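Long-range contact in B-type flagellar hook-associated protein 2 (Pseudomonas aeruginosa, PDB 5FHY), which caps the distal end of the growing flagellar filament, promoting flagellin polymerisation at the tip and preventing subunits from leaking out unpolymerised: residues G125-D137 with T143-A155. Numbering follows the deposited sequence.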
# COMPACT_ATOMS: atom_id res chain seq x y z
N GLY B 125 -44.69 34.81 -14.77
CA GLY B 125 -44.91 36.21 -15.06
C GLY B 125 -46.26 36.73 -14.60
O GLY B 125 -47.15 35.94 -14.27
N ASP B 126 -46.42 38.05 -14.56
CA ASP B 126 -47.69 38.66 -14.20
C ASP B 126 -48.77 38.37 -15.24
O ASP B 126 -48.54 38.50 -16.44
CB ASP B 126 -47.53 40.18 -14.04
CG ASP B 126 -46.73 40.57 -12.81
OD1 ASP B 126 -46.91 39.92 -11.76
OD2 ASP B 126 -45.93 41.52 -12.91
N GLY B 127 -49.96 37.98 -14.78
CA GLY B 127 -51.11 37.81 -15.65
C GLY B 127 -51.22 36.48 -16.36
O GLY B 127 -52.19 36.23 -17.08
N LYS B 128 -50.24 35.60 -16.17
CA LYS B 128 -50.27 34.30 -16.81
C LYS B 128 -51.02 33.31 -15.92
O LYS B 128 -50.54 32.20 -15.66
CB LYS B 128 -48.86 33.78 -17.11
CG LYS B 128 -48.10 34.59 -18.16
CD LYS B 128 -47.44 35.80 -17.54
CE LYS B 128 -46.68 36.64 -18.54
NZ LYS B 128 -46.12 37.85 -17.88
N ASP B 129 -52.19 33.72 -15.44
CA ASP B 129 -53.02 32.87 -14.59
C ASP B 129 -53.83 31.90 -15.44
O ASP B 129 -54.19 32.22 -16.57
CB ASP B 129 -53.96 33.73 -13.74
CG ASP B 129 -53.23 34.53 -12.67
OD1 ASP B 129 -52.30 33.99 -12.03
OD2 ASP B 129 -53.60 35.71 -12.46
N ILE B 130 -54.11 30.72 -14.89
CA ILE B 130 -54.93 29.74 -15.59
C ILE B 130 -56.40 30.07 -15.41
O ILE B 130 -56.86 30.28 -14.29
CB ILE B 130 -54.66 28.30 -15.09
CG1 ILE B 130 -53.17 27.96 -15.18
CG2 ILE B 130 -55.46 27.29 -15.90
CD1 ILE B 130 -52.81 26.61 -14.58
N LYS B 131 -57.15 30.12 -16.51
CA LYS B 131 -58.58 30.43 -16.46
C LYS B 131 -59.40 29.31 -17.09
O LYS B 131 -59.00 28.74 -18.11
CB LYS B 131 -58.87 31.76 -17.16
CG LYS B 131 -60.34 32.17 -17.11
CD LYS B 131 -60.57 33.57 -17.66
CE LYS B 131 -61.97 34.06 -17.32
NZ LYS B 131 -62.26 35.44 -17.82
N VAL B 132 -60.54 29.00 -16.48
CA VAL B 132 -61.43 27.96 -16.96
C VAL B 132 -62.84 28.51 -17.17
O VAL B 132 -63.50 28.93 -16.21
CB VAL B 132 -61.49 26.77 -16.00
CG1 VAL B 132 -62.40 25.68 -16.57
CG2 VAL B 132 -60.09 26.22 -15.73
N GLU B 133 -63.29 28.52 -18.42
CA GLU B 133 -64.65 28.94 -18.76
C GLU B 133 -65.51 27.73 -19.12
O GLU B 133 -65.06 26.83 -19.84
CB GLU B 133 -64.62 29.93 -19.93
CG GLU B 133 -64.25 31.35 -19.54
CD GLU B 133 -63.83 32.21 -20.73
OE1 GLU B 133 -63.17 31.69 -21.64
OE2 GLU B 133 -64.17 33.41 -20.74
N VAL B 134 -66.75 27.69 -18.62
CA VAL B 134 -67.60 26.51 -18.79
C VAL B 134 -68.97 26.84 -19.37
O VAL B 134 -69.71 27.65 -18.81
CB VAL B 134 -67.82 25.79 -17.45
CG1 VAL B 134 -68.78 24.61 -17.64
CG2 VAL B 134 -66.50 25.31 -16.86
N SER B 135 -69.31 26.20 -20.48
CA SER B 135 -70.67 26.21 -21.01
C SER B 135 -71.33 24.87 -20.71
O SER B 135 -70.92 23.84 -21.25
CB SER B 135 -70.69 26.50 -22.51
OG SER B 135 -70.34 27.84 -22.79
N ASP B 136 -72.35 24.87 -19.87
CA ASP B 136 -72.95 23.63 -19.40
C ASP B 136 -74.31 23.35 -20.04
O ASP B 136 -75.22 24.18 -19.95
CB ASP B 136 -73.10 23.66 -17.87
CG ASP B 136 -73.62 22.36 -17.30
OD1 ASP B 136 -73.57 21.33 -18.00
OD2 ASP B 136 -74.09 22.37 -16.14
N ASP B 137 -74.44 22.20 -20.68
CA ASP B 137 -75.70 21.84 -21.34
C ASP B 137 -76.79 21.56 -20.31
O ASP B 137 -77.98 21.53 -20.65
CB ASP B 137 -75.52 20.62 -22.25
CG ASP B 137 -74.64 20.92 -23.45
OD1 ASP B 137 -74.47 22.12 -23.78
OD2 ASP B 137 -74.13 19.97 -24.07
N THR B 143 -73.47 15.38 -12.08
CA THR B 143 -72.88 16.58 -11.51
C THR B 143 -72.79 17.70 -12.53
O THR B 143 -72.61 17.46 -13.72
CB THR B 143 -71.47 16.31 -10.96
OG1 THR B 143 -70.66 15.70 -11.98
CG2 THR B 143 -71.52 15.40 -9.74
N SER B 144 -72.91 18.93 -12.06
CA SER B 144 -72.87 20.10 -12.92
C SER B 144 -71.49 20.24 -13.55
O SER B 144 -70.48 19.95 -12.90
CB SER B 144 -73.24 21.36 -12.14
OG SER B 144 -73.09 22.52 -12.93
N LEU B 145 -71.43 20.69 -14.80
CA LEU B 145 -70.15 20.95 -15.45
C LEU B 145 -69.68 22.35 -15.07
O LEU B 145 -68.50 22.66 -15.14
CB LEU B 145 -70.26 20.79 -16.97
CG LEU B 145 -68.96 20.83 -17.77
CD1 LEU B 145 -68.22 19.50 -17.67
CD2 LEU B 145 -69.23 21.18 -19.23
N SER B 146 -70.64 23.18 -14.68
CA SER B 146 -70.37 24.59 -14.38
C SER B 146 -69.49 24.80 -13.14
O SER B 146 -68.86 25.85 -13.00
CB SER B 146 -71.69 25.34 -14.20
OG SER B 146 -72.44 24.79 -13.13
N GLN B 147 -69.42 23.81 -12.25
CA GLN B 147 -68.66 23.98 -11.02
C GLN B 147 -67.16 23.77 -11.26
O GLN B 147 -66.37 23.80 -10.31
CB GLN B 147 -69.16 23.03 -9.92
CG GLN B 147 -69.10 21.55 -10.24
CD GLN B 147 -69.58 20.69 -9.09
OE1 GLN B 147 -69.63 21.13 -7.94
NE2 GLN B 147 -69.94 19.45 -9.39
N LEU B 148 -66.77 23.58 -12.51
CA LEU B 148 -65.36 23.49 -12.87
C LEU B 148 -64.84 24.83 -13.38
O LEU B 148 -63.70 24.93 -13.82
CB LEU B 148 -65.13 22.40 -13.92
CG LEU B 148 -65.35 20.95 -13.52
CD1 LEU B 148 -64.84 20.02 -14.62
CD2 LEU B 148 -64.68 20.63 -12.19
N ALA B 149 -65.68 25.86 -13.30
CA ALA B 149 -65.29 27.18 -13.77
C ALA B 149 -64.32 27.81 -12.78
O ALA B 149 -64.39 27.55 -11.58
CB ALA B 149 -66.52 28.06 -13.98
N PHE B 150 -63.42 28.63 -13.29
CA PHE B 150 -62.42 29.29 -12.46
C PHE B 150 -62.07 30.65 -13.04
O PHE B 150 -61.56 30.75 -14.16
CB PHE B 150 -61.16 28.41 -12.34
CG PHE B 150 -60.19 28.86 -11.27
CD1 PHE B 150 -60.25 28.33 -9.98
CD2 PHE B 150 -59.20 29.79 -11.55
CE1 PHE B 150 -59.36 28.73 -9.00
CE2 PHE B 150 -58.31 30.19 -10.57
CZ PHE B 150 -58.39 29.66 -9.30
N ASP B 151 -62.35 31.70 -12.28
CA ASP B 151 -62.01 33.04 -12.71
C ASP B 151 -60.98 33.62 -11.75
O ASP B 151 -61.30 33.96 -10.61
CB ASP B 151 -63.27 33.92 -12.78
CG ASP B 151 -62.98 35.33 -13.26
OD1 ASP B 151 -61.95 35.53 -13.93
OD2 ASP B 151 -63.79 36.24 -12.96
N PRO B 152 -59.72 33.74 -12.22
CA PRO B 152 -58.57 34.23 -11.45
C PRO B 152 -58.78 35.63 -10.86
O PRO B 152 -58.10 36.00 -9.90
CB PRO B 152 -57.45 34.26 -12.50
CG PRO B 152 -57.84 33.22 -13.47
CD PRO B 152 -59.33 33.28 -13.56
N ALA B 153 -59.71 36.38 -11.43
CA ALA B 153 -60.01 37.72 -10.93
C ALA B 153 -60.78 37.67 -9.62
O ALA B 153 -60.73 38.60 -8.82
CB ALA B 153 -60.79 38.51 -11.98
N THR B 154 -61.51 36.57 -9.41
CA THR B 154 -62.34 36.44 -8.22
C THR B 154 -61.87 35.35 -7.26
O THR B 154 -62.23 35.35 -6.08
CB THR B 154 -63.81 36.15 -8.60
OG1 THR B 154 -63.88 34.92 -9.32
CG2 THR B 154 -64.39 37.27 -9.45
N ALA B 155 -61.08 34.41 -7.77
CA ALA B 155 -60.71 33.23 -6.99
C ALA B 155 -59.78 33.57 -5.82
O ALA B 155 -58.81 34.31 -5.98
CB ALA B 155 -60.07 32.20 -7.88
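V132, on strand 130-136, and F150, on the returning chain, form a single antiparallel beta bridge as a hydrogen-bonded pair: V132 N donates to F150 O at 3.1 Å and F150 N to V132 O at 2.9 Å. In this fragment of the cap protein, strand 130-136 lies at one border of a three-stranded antiparallel sheet, with strand 65-71, largely within the flagellin hook IN motif, on its other side, so 143-155 adds one isolated rung to that border before the chain leads on to strand 165-166. Towards the far end of the strand, residues 146-148 make a 3-10 turn. V134 packs on this segment and the residues flanking it with both methyls: CG1 lies 3.8 Å from L145 CG and close to the L145 carbonyl, while CG2 reaches A149 CB. The side chains of V132 and F150 meet roughly perpendicular, CB to CB at 4.0 Å, and F150 CD2 comes within 3.6 Å of I130 O. The P152 ring packs on D129, CB to CB at 3.7 Å, the two side chains running in opposite directions, and its CD lies against the extended chain of K131, whose NZ makes a long salt bridge with D151 OD1, 3.9 Å away. D129 is tied by OD1 to A170 N. At D136 the carboxylate reaches S144 and L145, just ahead of the 3-10 segment, because CG stands opposite the backbone N (chi1 -176°); OD1 accepts from G138 N, while OD2 takes weak bonds from S144 OG and L145 N. S144 OG also accepts from S146 N at 3.1 Å, closing an ST turn.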